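Local coordinates for putative glycerophosphodiester phosphodiesterase (Galdieria sulphuraria, PDB 2O55), which is of unknown function but belongs to the glycerophosphoryl diester phosphodiesterase family, whose members are built on a TIM-barrel fold, at residues His198-Glu203 against Leu236-Ile241; Phe223-Glu228 against Cys242-Phe247. All coordinates share one frame; numbering follows the deposited sequence.

Contact 1 of 2, residues His198-Glu203 against Leu236-Ile241; sequences HYLTKE and LQVDLI
Leu236, the last residue of helix 227-236, reaches Leu200-Lys202, where the chain enters helix 202-210; the side chains meet through apolar groups, and one methyl packs on the peptide backbone. Its CB leaves the backbone pointing neither at nor away from the other segment. CG then swings anti to the carbonyl carbon (chi1 -73°), and from CG the two methyls diverge and divide the partners between them. CD1 meets the side chain of Leu200, lying 3.9 Å from Leu200 CD2. CD2 instead settles against the backbone where helix 202-210 begins: it is 3.4 Å from Lys202 N and 3.6 Å from Thr201 C, and Leu200 O approaches the same methyl. Lys202 CG also comes within 4.2 Å of Leu236 CD2. Leu200 answers with a single methyl: its CG is anti to the backbone N (chi1 -174°), and CD2 bridges two residues, since it also lies 3.9 Å from Val238 CG1. Gln237, with positive phi, is the first residue beyond the helix and lies between these two partners in sequence. Val238 packs on Val217 of strand 214-218, and Asp239 OD2 accepts hydrogen bonds from Val215 N and from His209 NE2 of helix 202-210. The contact thus packs the end of helix 227-236 against the start of helix 202-210, just before strand 240-243.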
loop_
_atom_site.group_PDB
_atom_site.type_symbol
_atom_site.label_atom_id
_atom_site.label_comp_id
_atom_site.label_asym_id
_atom_site.label_seq_id
_atom_site.Cartn_x
_atom_site.Cartn_y
_atom_site.Cartn_z
ATOM N N HIS A 198 -6.621 -14.430 -5.902
ATOM C CA HIS A 198 -7.629 -15.343 -6.453
ATOM C C HIS A 198 -8.052 -15.039 -7.908
ATOM O O HIS A 198 -8.524 -15.940 -8.583
ATOM C CB HIS A 198 -8.834 -15.417 -5.495
ATOM C CG HIS A 198 -10.026 -16.168 -6.027
ATOM N ND1 HIS A 198 -10.134 -17.545 -5.967
ATOM C CD2 HIS A 198 -11.189 -15.726 -6.572
ATOM C CE1 HIS A 198 -11.298 -17.919 -6.475
ATOM N NE2 HIS A 198 -11.959 -16.835 -6.847
ATOM N N TYR A 199 -7.856 -13.802 -8.387
ATOM C CA TYR A 199 -8.261 -13.352 -9.739
ATOM C C TYR A 199 -7.087 -13.024 -10.659
ATOM O O TYR A 199 -7.097 -11.967 -11.340
ATOM C CB TYR A 199 -9.049 -12.046 -9.654
ATOM C CG TYR A 199 -10.270 -12.069 -8.798
ATOM C CD1 TYR A 199 -10.197 -11.804 -7.422
ATOM C CD2 TYR A 199 -11.515 -12.317 -9.364
ATOM C CE1 TYR A 199 -11.337 -11.822 -6.640
ATOM C CE2 TYR A 199 -12.654 -12.336 -8.596
ATOM C CZ TYR A 199 -12.556 -12.091 -7.246
ATOM O OH TYR A 199 -13.703 -12.116 -6.524
ATOM N N LEU A 200 -6.066 -13.884 -10.674
ATOM C CA LEU A 200 -4.844 -13.569 -11.439
ATOM C C LEU A 200 -4.305 -14.723 -12.278
ATOM O O LEU A 200 -3.869 -15.740 -11.753
ATOM C CB LEU A 200 -3.745 -12.941 -10.557
ATOM C CG LEU A 200 -2.528 -12.473 -11.387
ATOM C CD1 LEU A 200 -2.868 -11.329 -12.367
ATOM C CD2 LEU A 200 -1.315 -12.110 -10.534
ATOM N N THR A 201 -4.318 -14.504 -13.587
ATOM C CA THR A 201 -3.943 -15.461 -14.612
ATOM C C THR A 201 -2.502 -15.299 -14.983
ATOM O O THR A 201 -1.997 -14.192 -14.946
ATOM C CB THR A 201 -4.693 -15.125 -15.888
ATOM O OG1 THR A 201 -6.046 -14.848 -15.560
ATOM C CG2 THR A 201 -4.655 -16.267 -16.890
ATOM N N LYS A 202 -1.857 -16.398 -15.373
ATOM C CA LYS A 202 -0.581 -16.369 -16.123
ATOM C C LYS A 202 -0.634 -15.363 -17.285
ATOM O O LYS A 202 0.270 -14.548 -17.451
ATOM C CB LYS A 202 -0.258 -17.752 -16.714
ATOM C CG LYS A 202 -0.172 -18.926 -15.709
ATOM C CD LYS A 202 1.058 -19.854 -16.016
ATOM C CE LYS A 202 2.429 -19.085 -15.794
ATOM N NZ LYS A 202 2.788 -18.260 -17.150
ATOM N N GLU A 203 -1.703 -15.433 -18.077
ATOM C CA GLU A 203 -1.874 -14.590 -19.242
ATOM C C GLU A 203 -2.010 -13.095 -18.931
ATOM O O GLU A 203 -1.528 -12.274 -19.710
ATOM C CB GLU A 203 -3.021 -15.111 -20.109
ATOM C CG GLU A 203 -3.692 -14.093 -21.054
ATOM C CD GLU A 203 -4.993 -13.467 -20.478
ATOM O OE1 GLU A 203 -5.110 -12.209 -20.481
ATOM O OE2 GLU A 203 -5.897 -14.231 -20.031
ATOM N N LEU A 236 3.370 -17.813 -11.722
ATOM C CA LEU A 236 2.838 -16.625 -12.392
ATOM C C LEU A 236 3.904 -15.653 -12.883
ATOM O O LEU A 236 3.685 -14.947 -13.854
ATOM C CB LEU A 236 1.933 -15.867 -11.441
ATOM C CG LEU A 236 0.582 -16.485 -11.158
ATOM C CD1 LEU A 236 -0.056 -15.737 -9.992
ATOM C CD2 LEU A 236 -0.278 -16.405 -12.400
ATOM N N GLN A 237 5.035 -15.590 -12.184
ATOM C CA GLN A 237 6.139 -14.685 -12.519
ATOM C C GLN A 237 5.812 -13.202 -12.266
ATOM O O GLN A 237 6.276 -12.321 -12.985
ATOM C CB GLN A 237 6.626 -14.908 -13.967
ATOM C CG GLN A 237 7.338 -16.242 -14.253
ATOM C CD GLN A 237 8.836 -16.060 -14.537
ATOM O OE1 GLN A 237 9.630 -15.779 -13.621
ATOM N NE2 GLN A 237 9.235 -16.234 -15.813
ATOM N N VAL A 238 5.019 -12.936 -11.233
ATOM C CA VAL A 238 4.770 -11.577 -10.738
ATOM C C VAL A 238 6.063 -10.911 -10.277
ATOM O O VAL A 238 7.047 -11.601 -9.983
ATOM C CB VAL A 238 3.776 -11.585 -9.559
ATOM C CG1 VAL A 238 2.506 -12.286 -9.981
ATOM C CG2 VAL A 238 4.373 -12.269 -8.327
ATOM N N ASP A 239 6.048 -9.579 -10.201
ATOM C CA ASP A 239 7.209 -8.780 -9.785
ATOM C C ASP A 239 7.276 -8.549 -8.281
ATOM O O ASP A 239 8.356 -8.508 -7.698
ATOM C CB ASP A 239 7.201 -7.451 -10.528
ATOM C CG ASP A 239 7.228 -7.648 -12.029
ATOM O OD1 ASP A 239 8.252 -8.164 -12.564
ATOM O OD2 ASP A 239 6.216 -7.317 -12.679
ATOM N N LEU A 240 6.115 -8.395 -7.651
ATOM C CA LEU A 240 6.069 -8.110 -6.223
ATOM C C LEU A 240 4.916 -8.892 -5.627
ATOM O O LEU A 240 3.983 -9.308 -6.337
ATOM C CB LEU A 240 5.929 -6.606 -5.944
ATOM C CG LEU A 240 6.972 -5.592 -6.494
ATOM C CD1 LEU A 240 6.565 -4.897 -7.796
ATOM C CD2 LEU A 240 7.246 -4.546 -5.479
ATOM N N ILE A 241 5.011 -9.150 -4.328
ATOM C CA ILE A 241 3.943 -9.825 -3.610
ATOM C C ILE A 241 3.646 -9.064 -2.352
ATOM O O ILE A 241 4.519 -8.927 -1.475
ATOM C CB ILE A 241 4.306 -11.245 -3.229
ATOM C CG1 ILE A 241 4.631 -12.044 -4.499
ATOM C CG2 ILE A 241 3.154 -11.848 -2.396
ATOM C CD1 ILE A 241 5.032 -13.441 -4.272
#

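Contact 2 of 2, residues Phe223-Glu228 against Cys242-Phe247; sequences FDDSEE and CSNYPF
Asp225 grips the end of strand 240-243 with both carboxylate oxygens. Ser243 OG donates to the syn lone pair of Asp225 OD2 at 2.6 Å, while Asn244 N reaches Asp225 OD1 at 3.1 Å, also on the syn side but 21° out of the carboxylate plane. A chi1 of 55° puts Asp225 CG between the backbone N and carbonyl carbon, and from there the carboxylate reaches both Ser243 and Asn244. Ser243 OG in turn accepts from Tyr245 N at 2.9 Å, forming an ST turn just before helix 246-253. Further out, Asn244 ND2 donates to Phe223 O and Tyr245 OH to Asp224 OD1; both bonds are modelled so short that their lengths are doubtful. Tyr245 presents its ring edge to both aspartates, and the Asp224 carboxylate is inclined 67° to the ring. Asp224 OD1 also forms a salt bridge with Lys17, and Asn244 OD1 accepts from His12 ND1, with a bound sulfate ion about 6 Å from the Asn244 side chain. Trp230 NE1 gives Asp225 OD2 a second donor, so three donors, two on OD2 and one on OD1, meet this carboxylate of a buried residue, an environment that would favour its ionised form.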
loop_
_atom_site.group_PDB
_atom_site.type_symbol
_atom_site.label_atom_id
_atom_site.label_comp_id
_atom_site.label_asym_id
_atom_site.label_seq_id
_atom_site.Cartn_x
_atom_site.Cartn_y
_atom_site.Cartn_z
ATOM N N PHE A 223 -7.036 -13.034 3.998
ATOM C CA PHE A 223 -6.451 -14.235 3.435
ATOM C C PHE A 223 -5.088 -14.496 4.026
ATOM O O PHE A 223 -4.213 -13.652 3.911
ATOM C CB PHE A 223 -6.322 -14.042 1.923
ATOM C CG PHE A 223 -5.738 -15.223 1.194
ATOM C CD1 PHE A 223 -6.492 -16.379 0.993
ATOM C CD2 PHE A 223 -4.437 -15.163 0.679
ATOM C CE1 PHE A 223 -5.955 -17.458 0.312
ATOM C CE2 PHE A 223 -3.891 -16.230 -0.002
ATOM C CZ PHE A 223 -4.641 -17.379 -0.183
ATOM N N ASP A 224 -4.898 -15.659 4.648
ATOM C CA ASP A 224 -3.592 -15.994 5.200
ATOM C C ASP A 224 -2.747 -16.700 4.154
ATOM O O ASP A 224 -2.833 -17.915 3.996
ATOM C CB ASP A 224 -3.721 -16.869 6.451
ATOM C CG ASP A 224 -4.265 -16.106 7.668
ATOM O OD1 ASP A 224 -3.807 -14.965 7.941
ATOM O OD2 ASP A 224 -5.139 -16.681 8.369
ATOM N N ASP A 225 -1.923 -15.945 3.440
ATOM C CA ASP A 225 -1.083 -16.542 2.399
ATOM C C ASP A 225 0.014 -17.420 2.984
ATOM O O ASP A 225 0.669 -17.058 3.953
ATOM C CB ASP A 225 -0.531 -15.497 1.409
ATOM C CG ASP A 225 0.219 -14.373 2.088
ATOM O OD1 ASP A 225 -0.260 -13.868 3.127
ATOM O OD2 ASP A 225 1.291 -13.994 1.565
ATOM N N SER A 226 0.162 -18.596 2.393
ATOM C CA SER A 226 1.129 -19.587 2.834
ATOM C C SER A 226 1.958 -20.106 1.642
ATOM O O SER A 226 1.690 -19.757 0.486
ATOM C CB SER A 226 0.415 -20.735 3.547
ATOM O OG SER A 226 -0.110 -21.673 2.619
ATOM N N GLU A 227 2.960 -20.941 1.932
ATOM C CA GLU A 227 3.876 -21.480 0.919
ATOM C C GLU A 227 3.204 -21.955 -0.374
ATOM O O GLU A 227 3.736 -21.748 -1.464
ATOM C CB GLU A 227 4.704 -22.609 1.518
ATOM C CG GLU A 227 5.705 -23.182 0.554
ATOM C CD GLU A 227 6.099 -24.606 0.885
ATOM O OE1 GLU A 227 6.161 -25.429 -0.063
ATOM O OE2 GLU A 227 6.334 -24.906 2.082
ATOM N N GLU A 228 2.040 -22.582 -0.242
ATOM C CA GLU A 228 1.292 -23.067 -1.388
ATOM C C GLU A 228 0.997 -21.966 -2.422
ATOM O O GLU A 228 1.038 -22.200 -3.636
ATOM C CB GLU A 228 0.003 -23.727 -0.916
ATOM C CG GLU A 228 -0.479 -24.822 -1.856
ATOM C CD GLU A 228 0.619 -25.863 -2.181
ATOM O OE1 GLU A 228 1.285 -26.349 -1.235
ATOM O OE2 GLU A 228 0.820 -26.199 -3.379
ATOM N N CYS A 242 2.424 -8.550 -2.277
ATOM C CA CYS A 242 2.009 -7.843 -1.102
ATOM C C CYS A 242 1.454 -8.897 -0.158
ATOM O O CYS A 242 0.271 -9.261 -0.234
ATOM C CB CYS A 242 0.982 -6.771 -1.455
ATOM S SG CYS A 242 0.673 -5.598 -0.116
ATOM N N SER A 243 2.333 -9.371 0.728
ATOM C CA SER A 243 2.103 -10.532 1.594
ATOM C C SER A 243 1.645 -10.170 2.994
ATOM O O SER A 243 2.067 -9.165 3.552
ATOM C CB SER A 243 3.401 -11.327 1.713
ATOM O OG SER A 243 3.234 -12.481 2.526
ATOM N N ASN A 244 0.798 -11.011 3.572
ATOM C CA ASN A 244 0.392 -10.850 4.960
ATOM C C ASN A 244 1.382 -11.545 5.875
ATOM O O ASN A 244 1.316 -11.407 7.098
ATOM C CB ASN A 244 -1.004 -11.409 5.180
ATOM C CG ASN A 244 -2.050 -10.749 4.289
ATOM O OD1 ASN A 244 -1.977 -9.556 3.973
ATOM N ND2 ASN A 244 -3.046 -11.525 3.890
ATOM N N TYR A 245 2.306 -12.293 5.281
ATOM C CA TYR A 245 3.373 -12.928 6.032
ATOM C C TYR A 245 4.727 -12.726 5.363
ATOM O O TYR A 245 5.310 -13.680 4.855
ATOM C CB TYR A 245 3.060 -14.407 6.207
ATOM C CG TYR A 245 1.797 -14.587 6.991
ATOM C CD1 TYR A 245 0.554 -14.576 6.344
ATOM C CD2 TYR A 245 1.837 -14.722 8.396
ATOM C CE1 TYR A 245 -0.610 -14.716 7.067
ATOM C CE2 TYR A 245 0.682 -14.866 9.129
ATOM C CZ TYR A 245 -0.545 -14.859 8.459
ATOM O OH TYR A 245 -1.715 -14.978 9.174
ATOM N N PRO A 246 5.242 -11.483 5.374
ATOM C CA PRO A 246 6.524 -11.188 4.704
ATOM C C PRO A 246 7.722 -12.044 5.193
ATOM O O PRO A 246 8.566 -12.474 4.377
ATOM C CB PRO A 246 6.749 -9.697 5.007
ATOM C CG PRO A 246 5.814 -9.357 6.120
ATOM C CD PRO A 246 4.665 -10.286 6.018
ATOM N N PHE A 247 7.790 -12.290 6.505
ATOM C CA PHE A 247 8.882 -13.065 7.083
ATOM C C PHE A 247 8.823 -14.522 6.603
ATOM O O PHE A 247 9.863 -15.124 6.293
ATOM C CB PHE A 247 8.910 -12.924 8.614
ATOM C CG PHE A 247 9.011 -11.482 9.091
ATOM C CD1 PHE A 247 8.631 -11.129 10.380
ATOM C CD2 PHE A 247 9.475 -10.461 8.230
ATOM C CE1 PHE A 247 8.724 -9.799 10.809
ATOM C CE2 PHE A 247 9.564 -9.122 8.652
ATOM C CZ PHE A 247 9.182 -8.797 9.936
#

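In the fold
From the N terminus, the chain first lays down strand 8-12, which later pairs with strand 240-243 to close the barrel. Much further on, strand 192-196 leads into 198-203, followed by helix 202-210, strand 214-218 and then 223-228; helix 227-236 returns the chain to 236-241, which runs directly into 242-247. Contact 1 therefore closes a loop of 32 residues and contact 2 one of 13, and the two cross, because their segments alternate in sequence. Their second segments both include part of strand 240-243, contact 1 touching just before it and contact 2 at its end. Contact 2 belongs to the beta-alpha-beta unit of strand 214-218, helix 227-236 and strand 240-243, whereas contact 1 links that unit to the preceding helix 202-210.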